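Tudor domain-containing protein 1 (Homo sapiens, PDB 5M9N) recognises symmetrically dimethylated arginine peptides through its Tudor domains and probably acts with Piwi proteins and piRNAs to silence transposable elements during spermatogenesis. Local coordinates at residues Ile88-Phe93 / Arg130-Ile135; Ile159-Ala164 / Ala211-Gly216; Lys147-Gly152 / Asp183-Ser188; Pro26-Leu31 / Leu141-Ile146. One frame throughout, in Å; residues are numbered along the deposited sequence.

Contact 1: Ile88-Phe93 / Arg130-Ile135; sequences ICCAQF and RLCPII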
loop_
_atom_site.group_PDB
_atom_site.type_symbol
_atom_site.label_atom_id
_atom_site.label_comp_id
_atom_site.label_asym_id
_atom_site.label_seq_id
_atom_site.Cartn_x
_atom_site.Cartn_y
_atom_site.Cartn_z
ATOM N N ILE A 88 -4.240 -14.000 0.714
ATOM C CA ILE A 88 -4.237 -13.074 -0.443
ATOM C C ILE A 88 -5.238 -13.616 -1.439
ATOM O O ILE A 88 -5.336 -14.820 -1.619
ATOM C CB ILE A 88 -2.844 -12.966 -1.065
ATOM C CG1 ILE A 88 -1.828 -12.497 -0.020
ATOM C CG2 ILE A 88 -2.831 -11.929 -2.193
ATOM C CD1 ILE A 88 -2.066 -11.092 0.511
ATOM N N CYS A 89 -6.012 -12.756 -2.053
ATOM C CA CYS A 89 -6.912 -13.165 -3.137
ATOM C C CYS A 89 -6.977 -12.014 -4.153
ATOM O O CYS A 89 -6.149 -11.105 -4.074
ATOM C CB CYS A 89 -8.280 -13.509 -2.567
ATOM S SG CYS A 89 -9.160 -12.157 -1.811
ATOM N N CYS A 90 -7.892 -12.083 -5.112
ATOM C CA CYS A 90 -8.230 -10.975 -6.027
ATOM C C CYS A 90 -9.512 -10.328 -5.529
ATOM O O CYS A 90 -10.423 -11.021 -5.034
ATOM C CB CYS A 90 -8.374 -11.463 -7.464
ATOM S SG CYS A 90 -7.038 -12.505 -8.056
ATOM N N ALA A 91 -9.523 -9.001 -5.545
ATOM C CA ALA A 91 -10.639 -8.168 -5.183
ATOM C C ALA A 91 -10.903 -7.152 -6.300
ATOM O O ALA A 91 -9.937 -6.537 -6.827
ATOM C CB ALA A 91 -10.320 -7.448 -3.917
ATOM N N GLN A 92 -12.185 -6.965 -6.649
ATOM C CA GLN A 92 -12.568 -5.995 -7.674
ATOM C C GLN A 92 -12.915 -4.650 -7.026
ATOM O O GLN A 92 -13.915 -4.517 -6.300
ATOM C CB GLN A 92 -13.775 -6.582 -8.416
ATOM C CG GLN A 92 -14.133 -5.936 -9.696
ATOM C CD GLN A 92 -15.277 -6.644 -10.381
ATOM O OE1 GLN A 92 -15.963 -7.519 -9.805
ATOM N NE2 GLN A 92 -15.535 -6.245 -11.559
ATOM N N PHE A 93 -12.051 -3.680 -7.230
ATOM C CA PHE A 93 -12.124 -2.361 -6.608
ATOM C C PHE A 93 -13.419 -1.674 -6.961
ATOM O O PHE A 93 -13.853 -1.742 -8.095
ATOM C CB PHE A 93 -10.879 -1.547 -7.081
ATOM C CG PHE A 93 -10.724 -0.174 -6.467
ATOM C CD1 PHE A 93 -11.088 0.090 -5.145
ATOM C CD2 PHE A 93 -10.102 0.829 -7.197
ATOM C CE1 PHE A 93 -10.903 1.342 -4.589
ATOM C CE2 PHE A 93 -9.920 2.083 -6.657
ATOM C CZ PHE A 93 -10.303 2.345 -5.356
ATOM N N ARG A 130 -17.220 -9.874 -5.130
ATOM C CA ARG A 130 -16.115 -9.069 -5.715
ATOM C C ARG A 130 -14.767 -9.677 -5.334
ATOM O O ARG A 130 -13.723 -9.090 -5.627
ATOM C CB ARG A 130 -16.277 -7.552 -5.361
ATOM C CG ARG A 130 -17.481 -6.971 -6.114
ATOM C CD ARG A 130 -17.988 -5.568 -5.780
ATOM N NE ARG A 130 -17.116 -4.658 -6.399
ATOM C CZ ARG A 130 -17.358 -3.773 -7.356
ATOM N NH1 ARG A 130 -18.557 -3.466 -7.846
ATOM N NH2 ARG A 130 -16.322 -3.162 -7.795
ATOM N N LEU A 131 -14.761 -10.877 -4.727
ATOM C CA LEU A 131 -13.487 -11.581 -4.487
ATOM C C LEU A 131 -13.418 -12.822 -5.378
ATOM O O LEU A 131 -14.449 -13.378 -5.640
ATOM C CB LEU A 131 -13.287 -11.954 -3.042
ATOM C CG LEU A 131 -13.625 -10.874 -2.001
ATOM C CD1 LEU A 131 -13.660 -11.485 -0.586
ATOM C CD2 LEU A 131 -12.646 -9.742 -2.091
ATOM N N CYS A 132 -12.197 -13.227 -5.766
ATOM C CA CYS A 132 -11.811 -14.266 -6.770
ATOM C C CYS A 132 -10.646 -14.935 -5.967
ATOM O O CYS A 132 -9.841 -14.218 -5.335
ATOM C CB CYS A 132 -11.421 -13.477 -8.203
ATOM S SG CYS A 132 -10.067 -13.739 -9.491
ATOM N N PRO A 133 -10.497 -16.279 -5.964
ATOM C CA PRO A 133 -9.164 -16.769 -5.503
ATOM C C PRO A 133 -8.003 -16.411 -6.456
ATOM O O PRO A 133 -8.257 -16.046 -7.599
ATOM C CB PRO A 133 -9.328 -18.275 -5.439
ATOM C CG PRO A 133 -10.490 -18.573 -6.328
ATOM C CD PRO A 133 -11.395 -17.395 -6.351
ATOM N N ILE A 134 -6.773 -16.470 -5.929
ATOM C CA ILE A 134 -5.549 -16.137 -6.658
ATOM C C ILE A 134 -4.765 -17.422 -6.854
ATOM O O ILE A 134 -4.971 -18.413 -6.137
ATOM C CB ILE A 134 -4.691 -15.051 -5.918
ATOM C CG1 ILE A 134 -3.743 -14.311 -6.900
ATOM C CG2 ILE A 134 -3.950 -15.644 -4.721
ATOM C CD1 ILE A 134 -3.371 -12.904 -6.463
ATOM N N ILE A 135 -3.869 -17.395 -7.825
ATOM C CA ILE A 135 -2.900 -18.486 -8.047
ATOM C C ILE A 135 -1.467 -18.000 -7.848
ATOM O O ILE A 135 -1.225 -16.803 -7.953
ATOM C CB ILE A 135 -3.070 -19.106 -9.422
ATOM C CG1 ILE A 135 -2.999 -18.030 -10.496
ATOM C CG2 ILE A 135 -4.398 -19.854 -9.464
ATOM C CD1 ILE A 135 -2.684 -18.620 -11.840
HETATM O O HOH W 1 -6.997 -16.563 -2.671
#
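Cys90 and Cys132 form an antiparallel hydrogen-bonded pair where the short strand 131-132 runs along the edge of strand 88-92 in the Tudor core, a small SH3-like barrel. The packing is tight around this pair. Cys90 N gives a bond of 2.9 Å to Cys132 O, and Cys132 N returns one to Cys90 O. On the same face, Cys132 SG, which forms a disulfide with Cys72 of helix 58-73, comes within 3.5 Å of Cys90 CB. The Cys90 thiol turns beside its own backbone N (chi1 -48°), and SG meets Ile134 CG1 at 3.9 Å. The other face carries the non-hydrogen-bonded pair, whose Ala91 CB rests on Leu131 CD2 at 3.7 Å.

The looser, partly exposed end is at Gln92 and Arg130. Their side chains cross at about a right angle, and the guanidinium grips a single acceptor side-on: NE and NH2 both reach Gln92 O from the same face of its carbonyl plane, NH2 from 65° above it. Asp97 forms a salt bridge with the same NH2 and accepts from Gln92 NE2 through its backbone O, so one residue holds both polar ends. Next along the chain, just past the strand, Phe93 packs on the modified side chain of the bound peptide and meets Tyr117 edge-to-face, consistent with a place in the aromatic cage. The far end is buried but bridged by a water, which donates to Ile88 O at 2.6 Å and accepts from Ile134 N at 3.3 Å.

Contact 2: Ile159-Ala164 / Ala211-Gly216; sequences IWTPEA and AGFAVG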
loop_
_atom_site.group_PDB
_atom_site.type_symbol
_atom_site.label_atom_id
_atom_site.label_comp_id
_atom_site.label_asym_id
_atom_site.label_seq_id
_atom_site.Cartn_x
_atom_site.Cartn_y
_atom_site.Cartn_z
ATOM N N ILE A 159 -1.382 12.844 19.413
ATOM C CA ILE A 159 -2.266 12.357 18.366
ATOM C C ILE A 159 -1.995 13.228 17.133
ATOM O O ILE A 159 -1.895 14.445 17.308
ATOM C CB ILE A 159 -3.749 12.593 18.718
ATOM C CG1 ILE A 159 -4.080 12.225 20.173
ATOM C CG2 ILE A 159 -4.643 11.830 17.746
ATOM C CD1 ILE A 159 -3.969 10.763 20.523
ATOM N N TRP A 160 -1.927 12.634 15.924
ATOM C CA TRP A 160 -1.890 13.452 14.656
ATOM C C TRP A 160 -3.273 13.974 14.305
ATOM O O TRP A 160 -4.251 13.205 14.178
ATOM C CB TRP A 160 -1.322 12.700 13.448
ATOM C CG TRP A 160 0.046 12.201 13.663
ATOM C CD1 TRP A 160 0.384 10.945 14.036
ATOM C CD2 TRP A 160 1.283 12.931 13.526
ATOM N NE1 TRP A 160 1.735 10.838 14.147
ATOM C CE2 TRP A 160 2.319 12.038 13.839
ATOM C CE3 TRP A 160 1.614 14.256 13.171
ATOM C CZ2 TRP A 160 3.679 12.406 13.798
ATOM C CZ3 TRP A 160 2.973 14.633 13.143
ATOM C CH2 TRP A 160 3.986 13.713 13.457
ATOM N N THR A 161 -3.349 15.290 14.194
ATOM C CA THR A 161 -4.574 15.977 13.857
ATOM C C THR A 161 -4.742 16.016 12.332
ATOM O O THR A 161 -3.734 16.159 11.614
ATOM C CB THR A 161 -4.534 17.422 14.352
ATOM O OG1 THR A 161 -3.427 18.099 13.756
ATOM C CG2 THR A 161 -4.363 17.449 15.830
ATOM N N PRO A 162 -6.009 15.928 11.837
ATOM C CA PRO A 162 -6.307 15.937 10.391
ATOM C C PRO A 162 -5.699 17.105 9.646
ATOM O O PRO A 162 -5.515 17.014 8.432
ATOM C CB PRO A 162 -7.844 16.010 10.326
ATOM C CG PRO A 162 -8.287 16.408 11.696
ATOM C CD PRO A 162 -7.252 15.879 12.639
ATOM N N GLU A 163 -5.404 18.182 10.372
ATOM C CA GLU A 163 -4.640 19.265 9.828
ATOM C C GLU A 163 -3.174 18.950 9.552
ATOM O O GLU A 163 -2.612 19.472 8.587
ATOM C CB GLU A 163 -4.698 20.464 10.753
ATOM C CG GLU A 163 -4.050 21.669 10.113
ATOM C CD GLU A 163 -4.567 22.990 10.615
ATOM O OE1 GLU A 163 -5.148 22.999 11.723
ATOM O OE2 GLU A 163 -4.361 24.016 9.892
ATOM N N ALA A 164 -2.519 18.195 10.432
ATOM C CA ALA A 164 -1.136 17.780 10.180
ATOM C C ALA A 164 -1.116 16.873 8.961
ATOM O O ALA A 164 -0.279 17.001 8.085
ATOM C CB ALA A 164 -0.547 17.050 11.373
ATOM N N ALA A 211 6.097 23.651 11.463
ATOM C CA ALA A 211 4.697 24.094 11.525
ATOM C C ALA A 211 3.999 23.860 12.866
ATOM O O ALA A 211 2.818 24.198 13.008
ATOM C CB ALA A 211 3.892 23.439 10.416
ATOM N N GLY A 212 4.690 23.267 13.839
ATOM C CA GLY A 212 4.106 23.010 15.150
ATOM C C GLY A 212 3.676 21.565 15.342
ATOM O O GLY A 212 3.839 21.026 16.429
ATOM N N PHE A 213 3.179 20.935 14.276
ATOM C CA PHE A 213 2.421 19.690 14.367
ATOM C C PHE A 213 3.249 18.533 14.922
ATOM O O PHE A 213 2.701 17.638 15.581
ATOM C CB PHE A 213 1.824 19.293 13.008
ATOM C CG PHE A 213 0.965 20.370 12.372
ATOM C CD1 PHE A 213 -0.100 20.939 13.066
ATOM C CD2 PHE A 213 1.233 20.833 11.086
ATOM C CE1 PHE A 213 -0.885 21.932 12.487
ATOM C CE2 PHE A 213 0.453 21.828 10.511
ATOM C CZ PHE A 213 -0.605 22.374 11.205
ATOM N N ALA A 214 4.562 18.573 14.704
ATOM C CA ALA A 214 5.435 17.514 15.164
ATOM C C ALA A 214 6.444 18.009 16.157
ATOM O O ALA A 214 6.751 19.169 16.185
ATOM C CB ALA A 214 6.155 16.909 13.980
ATOM N N VAL A 215 6.968 17.075 16.945
ATOM C CA VAL A 215 8.092 17.286 17.869
ATOM C C VAL A 215 9.162 16.212 17.595
ATOM O O VAL A 215 8.835 15.108 17.118
ATOM C CB VAL A 215 7.649 17.256 19.373
ATOM C CG1 VAL A 215 6.759 18.459 19.733
ATOM C CG2 VAL A 215 6.940 15.953 19.741
ATOM N N GLY A 216 10.417 16.520 17.917
ATOM C CA GLY A 216 11.558 15.654 17.597
ATOM C C GLY A 216 11.702 14.374 18.414
ATOM O O GLY A 216 11.244 14.309 19.560
#
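Phe213 lies against the first turn of helix 162-172, and its side chain can be followed outward atom by atom. CB touches Ala164 CB at 3.7 Å. CG stands beside the backbone N (chi1 -55°) and lies 3.8 Å from the same methyl. Beyond CG one ring face receives Ala164 CA, a CH-pi contact 4.2 Å from the centroid and displaced toward the rim on the CG and CD2 side. The opposite face has Ala211 O over its centre, so the ring is sandwiched between Ala164 of the helix and the backbone carbonyl of Ala211. At the tip, CE1 and CZ meet the aliphatic part of Glu163, with CG of that residue 3.7 Å from CZ; the two side chains cross at about a right angle.

A second, smaller patch lies beside the first. The edge of the Trp160 indole, at CH2, abuts Ala214 CB at 3.9 Å, while NE1 bonds to Glu48. Between the two aromatic residues Thr161 occupies the N-cap, and its OG1 accepts a weak 3.4 Å capping bond from Ala164 N. Gly212, with a phi of 102°, is the first residue to leave the helical path after helix 204-210 and turns the chain toward strand 214-216. A capped helix start packed against the segment leading into the last strand joins helix 162-172 to the C-terminal strand 214-216 in what is, as in other extended Tudor domains, the staphylococcal nuclease-like half.

Contact 3: Lys147-Gly152 / Asp183-Ser188; sequences KCVLAG and DKLENS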
loop_
_atom_site.group_PDB
_atom_site.type_symbol
_atom_site.label_atom_id
_atom_site.label_comp_id
_atom_site.label_asym_id
_atom_site.label_seq_id
_atom_site.Cartn_x
_atom_site.Cartn_y
_atom_site.Cartn_z
ATOM N N LYS A 147 4.920 -0.051 3.383
ATOM C CA LYS A 147 4.430 0.532 4.613
ATOM C C LYS A 147 5.539 1.297 5.332
ATOM O O LYS A 147 6.609 0.758 5.584
ATOM C CB LYS A 147 3.873 -0.554 5.543
ATOM C CG LYS A 147 3.366 -0.003 6.859
ATOM C CD LYS A 147 2.371 1.119 6.652
ATOM C CE LYS A 147 2.136 1.805 7.981
ATOM N NZ LYS A 147 3.310 2.209 8.830
ATOM N N CYS A 148 5.245 2.549 5.670
ATOM C CA CYS A 148 6.195 3.501 6.140
ATOM C C CYS A 148 5.731 4.208 7.395
ATOM O O CYS A 148 4.534 4.424 7.612
ATOM C CB CYS A 148 6.419 4.574 5.065
ATOM S SG CYS A 148 7.184 3.905 3.572
ATOM N N VAL A 149 6.729 4.619 8.182
ATOM C CA VAL A 149 6.585 5.514 9.281
ATOM C C VAL A 149 7.613 6.649 9.081
ATOM O O VAL A 149 8.740 6.374 8.762
ATOM C CB VAL A 149 7.027 4.788 10.550
ATOM C CG1 VAL A 149 7.039 5.731 11.754
ATOM C CG2 VAL A 149 6.159 3.568 10.772
ATOM N N LEU A 150 7.188 7.884 9.276
ATOM C CA LEU A 150 8.003 9.036 9.011
ATOM C C LEU A 150 9.023 9.208 10.151
ATOM O O LEU A 150 8.618 9.343 11.291
ATOM C CB LEU A 150 7.126 10.284 8.856
ATOM C CG LEU A 150 7.951 11.449 8.269
ATOM C CD1 LEU A 150 8.277 11.212 6.798
ATOM C CD2 LEU A 150 7.264 12.786 8.401
ATOM N N ALA A 151 10.319 9.132 9.833
ATOM C CA ALA A 151 11.464 9.283 10.791
ATOM C C ALA A 151 11.535 10.620 11.491
ATOM O O ALA A 151 11.223 11.660 10.911
ATOM C CB ALA A 151 12.825 9.057 10.086
ATOM N N GLY A 152 11.948 10.552 12.761
ATOM C CA GLY A 152 12.355 11.717 13.550
ATOM C C GLY A 152 11.238 12.543 14.154
ATOM O O GLY A 152 11.522 13.597 14.709
ATOM N N ASP A 183 15.531 3.041 8.921
ATOM C CA ASP A 183 15.557 1.787 9.712
ATOM C C ASP A 183 14.462 0.820 9.275
ATOM O O ASP A 183 13.527 1.228 8.602
ATOM C CB ASP A 183 15.324 2.089 11.198
ATOM C CG ASP A 183 15.685 0.903 12.150
ATOM O OD1 ASP A 183 16.481 -0.022 11.778
ATOM O OD2 ASP A 183 15.173 0.941 13.311
ATOM N N LYS A 184 14.595 -0.442 9.663
ATOM C CA LYS A 184 13.545 -1.437 9.468
ATOM C C LYS A 184 12.823 -1.774 10.787
ATOM O O LYS A 184 13.466 -2.132 11.752
ATOM C CB LYS A 184 14.149 -2.713 8.922
ATOM C CG LYS A 184 14.945 -2.544 7.652
ATOM C CD LYS A 184 14.147 -1.866 6.574
ATOM C CE LYS A 184 12.798 -2.546 6.359
ATOM N NZ LYS A 184 12.309 -2.213 5.032
ATOM N N LEU A 185 11.503 -1.623 10.799
ATOM C CA LEU A 185 10.671 -1.948 11.945
ATOM C C LEU A 185 10.036 -3.285 11.649
ATOM O O LEU A 185 10.236 -3.863 10.573
ATOM C CB LEU A 185 9.615 -0.866 12.181
ATOM C CG LEU A 185 10.191 0.540 12.243
ATOM C CD1 LEU A 185 9.117 1.609 12.395
ATOM C CD2 LEU A 185 11.233 0.627 13.354
ATOM N N GLU A 186 9.263 -3.789 12.601
ATOM C CA GLU A 186 8.743 -5.139 12.467
ATOM C C GLU A 186 7.869 -5.295 11.230
ATOM O O GLU A 186 8.098 -6.182 10.409
ATOM C CB GLU A 186 7.986 -5.573 13.741
ATOM C CG GLU A 186 7.602 -7.064 13.709
ATOM C CD GLU A 186 6.850 -7.513 14.947
ATOM O OE1 GLU A 186 7.415 -7.343 16.034
ATOM O OE2 GLU A 186 5.715 -8.043 14.839
ATOM N N ASN A 187 6.861 -4.458 11.074
ATOM C CA ASN A 187 6.031 -4.588 9.895
ATOM C C ASN A 187 6.174 -3.405 8.904
ATOM O O ASN A 187 5.407 -3.304 7.965
ATOM C CB ASN A 187 4.576 -4.875 10.297
ATOM C CG ASN A 187 4.400 -6.283 10.887
ATOM O OD1 ASN A 187 3.966 -7.225 10.197
ATOM N ND2 ASN A 187 4.759 -6.437 12.175
ATOM N N SER A 188 7.191 -2.562 9.081
ATOM C CA SER A 188 7.341 -1.393 8.186
ATOM C C SER A 188 8.749 -0.807 8.062
ATOM O O SER A 188 9.672 -1.290 8.681
ATOM C CB SER A 188 6.386 -0.314 8.657
ATOM O OG SER A 188 6.720 0.124 9.897
HETATM O O HOH W 2 4.226 0.814 10.966
#
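A beta-hairpin turn in the nuclease-like half of the extended Tudor domain, an OB-type barrel, brings Leu185 and Ser188 against Val149 and Lys147 of strand 146-150. The turn links strands 177-184 and 189-195, and Leu185 N bonds to Ser188 O across it at 2.8 Å. Strand 146-150 runs parallel to strand 189-195, with backbone bonds from Lys147 and Val149 to Ser189, so the turn lies beside the start of that pairing, Ser188 nearest Lys147.

No direct hydrogen bond spans the two segments; they meet by packing. Ser188 CB sits 3.3 Å from Lys147 O. The hydroxyl takes the place between its backbone N and carbonyl carbon (chi1 64°), from which OG lies 3.6 Å from Val149 CG2. That same methyl also touches Leu185 CD1 at 3.9 Å, where the two branched side chains cross at about a right angle at the surface, where Leu185 is exposed.

Lys147 is modelled in two conformations, so what its chain does is less certain. In one of them the chain folds back, NZ standing above the plane of the Cys148 carbonyl, 2.8 Å from its O. A water then joins the segments, 2.7 Å from Lys147 NZ and 2.8 Å from Ser188 OG.

Contact 4: Pro26-Leu31 / Leu141-Ile146; sequences PKVLTL and LPMQAI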
loop_
_atom_site.group_PDB
_atom_site.type_symbol
_atom_site.label_atom_id
_atom_site.label_comp_id
_atom_site.label_asym_id
_atom_site.label_seq_id
_atom_site.Cartn_x
_atom_site.Cartn_y
_atom_site.Cartn_z
ATOM N N PRO A 26 2.863 -14.114 -0.402
ATOM C CA PRO A 26 3.280 -12.902 -1.095
ATOM C C PRO A 26 4.765 -12.558 -0.849
ATOM O O PRO A 26 5.354 -12.896 0.173
ATOM C CB PRO A 26 2.350 -11.844 -0.545
ATOM C CG PRO A 26 1.893 -12.351 0.784
ATOM C CD PRO A 26 1.961 -13.844 0.739
ATOM N N LYS A 27 5.362 -11.940 -1.847
ATOM C CA LYS A 27 6.765 -11.517 -1.817
ATOM C C LYS A 27 6.847 -10.073 -1.320
ATOM O O LYS A 27 5.869 -9.338 -1.395
ATOM C CB LYS A 27 7.368 -11.652 -3.204
ATOM C CG LYS A 27 7.566 -13.088 -3.640
ATOM C CD LYS A 27 7.954 -13.135 -5.117
ATOM C CE LYS A 27 8.728 -14.387 -5.475
ATOM N NZ LYS A 27 7.899 -15.599 -5.223
ATOM N N VAL A 28 8.011 -9.676 -0.804
ATOM C CA VAL A 28 8.189 -8.362 -0.157
ATOM C C VAL A 28 9.365 -7.650 -0.805
ATOM O O VAL A 28 10.425 -8.251 -1.032
ATOM C CB VAL A 28 8.415 -8.516 1.355
ATOM C CG1 VAL A 28 8.821 -7.191 1.999
ATOM C CG2 VAL A 28 7.147 -9.046 2.025
ATOM N N LEU A 29 9.182 -6.365 -1.109
ATOM C CA LEU A 29 10.292 -5.575 -1.586
ATOM C C LEU A 29 11.392 -5.577 -0.518
ATOM O O LEU A 29 11.135 -5.384 0.665
ATOM C CB LEU A 29 9.853 -4.152 -1.921
ATOM C CG LEU A 29 8.953 -4.058 -3.146
ATOM C CD1 LEU A 29 8.136 -2.783 -3.123
ATOM C CD2 LEU A 29 9.758 -4.126 -4.443
ATOM N N THR A 30 12.600 -5.904 -0.961
ATOM C CA THR A 30 13.807 -5.776 -0.170
ATOM C C THR A 30 14.048 -4.283 -0.177
ATOM O O THR A 30 14.200 -3.666 -1.261
ATOM C CB THR A 30 15.015 -6.511 -0.814
ATOM O OG1 THR A 30 14.790 -7.926 -0.809
ATOM C CG2 THR A 30 16.346 -6.205 -0.071
ATOM N N LEU A 31 14.008 -3.712 1.020
ATOM C CA LEU A 31 14.354 -2.336 1.264
ATOM C C LEU A 31 15.409 -2.387 2.343
ATOM O O LEU A 31 15.113 -2.697 3.494
ATOM C CB LEU A 31 13.140 -1.546 1.714
ATOM C CG LEU A 31 12.635 -0.584 0.647
ATOM C CD1 LEU A 31 12.282 -1.290 -0.644
ATOM C CD2 LEU A 31 11.460 0.197 1.209
ATOM N N LEU A 141 5.217 -10.925 -8.702
ATOM C CA LEU A 141 5.536 -9.538 -8.381
ATOM C C LEU A 141 5.500 -9.318 -6.861
ATOM O O LEU A 141 4.538 -9.718 -6.240
ATOM C CB LEU A 141 4.538 -8.575 -9.050
ATOM C CG LEU A 141 4.971 -7.084 -9.002
ATOM C CD1 LEU A 141 6.211 -6.933 -9.854
ATOM C CD2 LEU A 141 3.907 -6.120 -9.492
ATOM N N PRO A 142 6.555 -8.722 -6.257
ATOM C CA PRO A 142 6.391 -8.367 -4.861
ATOM C C PRO A 142 5.305 -7.328 -4.651
ATOM O O PRO A 142 5.014 -6.502 -5.539
ATOM C CB PRO A 142 7.778 -7.869 -4.417
ATOM C CG PRO A 142 8.722 -8.200 -5.511
ATOM C CD PRO A 142 7.967 -8.712 -6.678
ATOM N N MET A 143 4.702 -7.384 -3.472
ATOM C CA MET A 143 3.710 -6.427 -3.076
ATOM C C MET A 143 4.228 -4.981 -3.144
ATOM O O MET A 143 5.319 -4.642 -2.637
ATOM C CB MET A 143 3.194 -6.738 -1.665
ATOM C CG MET A 143 2.492 -8.067 -1.544
ATOM S SD MET A 143 1.896 -8.383 0.125
ATOM C CE MET A 143 3.461 -8.544 0.962
ATOM N N GLN A 144 3.503 -4.128 -3.833
ATOM C CA GLN A 144 4.064 -2.840 -4.163
ATOM C C GLN A 144 3.813 -1.678 -3.195
ATOM O O GLN A 144 4.420 -0.626 -3.407
ATOM C CB GLN A 144 3.642 -2.468 -5.560
ATOM C CG GLN A 144 4.155 -3.474 -6.603
ATOM C CD GLN A 144 5.647 -3.384 -6.841
ATOM O OE1 GLN A 144 6.165 -2.285 -7.164
ATOM N NE2 GLN A 144 6.336 -4.497 -6.759
ATOM N N ALA A 145 2.898 -1.795 -2.235
ATOM C CA ALA A 145 2.613 -0.709 -1.303
ATOM C C ALA A 145 3.590 -0.883 -0.163
ATOM O O ALA A 145 3.596 -1.929 0.485
ATOM C CB ALA A 145 1.206 -0.765 -0.770
ATOM N N ILE A 146 4.502 0.064 -0.002
ATOM C CA ILE A 146 5.541 -0.068 1.012
ATOM C C ILE A 146 5.054 0.672 2.256
ATOM O O ILE A 146 4.805 1.862 2.189
ATOM C CB ILE A 146 6.858 0.511 0.527
ATOM C CG1 ILE A 146 7.397 -0.278 -0.672
ATOM C CG2 ILE A 146 7.905 0.448 1.616
ATOM C CD1 ILE A 146 8.108 0.620 -1.640
HETATM O O HOH W 3 3.748 -11.252 -4.132
#
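Two irregular segments approach most closely at Lys27 and Pro142, whose CA atoms are 4.4 Å apart, and Met143 N donates a nearly straight bond (3.1 Å, 165° at the hydrogen) to Lys27 O. The donor stands above the carbonyl plane. This crossing lies at the junction of the extended Tudor domain: the chain from 141 to 146 leaves the Tudor core and leads into strand 146-150 of the nuclease-like half, while 26-31 leads into strand 36-44 of that half. A water adds a second backbone link, accepting from Lys27 N and donating to Leu141 O.

Met143 serves the N-terminal end of the contact. Its SD lies 3.6 Å from Pro26 CB, and the bend at the last torsion (chi3 -67°) brings CE to 3.5 Å from Lys27 O, with Val28 CG2 also in contact. On the far side of the crossing Leu29 stands at about a right angle to Pro142, Gln144 and Ile146. Gln144 is held by its own segment, NE2 donating to Pro142 O at 2.7 Å, and the same nitrogen adjoins Leu29 CD2. Leu31 and Ile146 reach toward each other tip to tip, CD2 to CG2 at 3.6 Å, with Phe37 of strand 36-44 touching both. The packing leaves one polar cost, for the backbone N of Leu29 is buried without a partner in the model. Leu29 CD1 lies 3.4 Å from Met143 O and 3.6 Å from Ile146 CG1.

The four contacts sample both halves of a two-lobed domain and the junction between them. Contact 1 lies in the Tudor core and, through Phe93, reaches the modified side chain of the bound peptide. Contact 2 lies in the nuclease-like half on the opposite side of the chain's centre, with centres 37 Å apart. Contact 4 bridges the two regions: it touches contact 1 where Pro26 CG meets Ile88 CG1 at 3.8 Å, and contact 3 through a probable hydrogen bond of 3.2 Å between Lys184 NZ and Leu31 O. Contacts 2 and 3 alternate along the chain, their nearest atoms about 4 Å apart without touching.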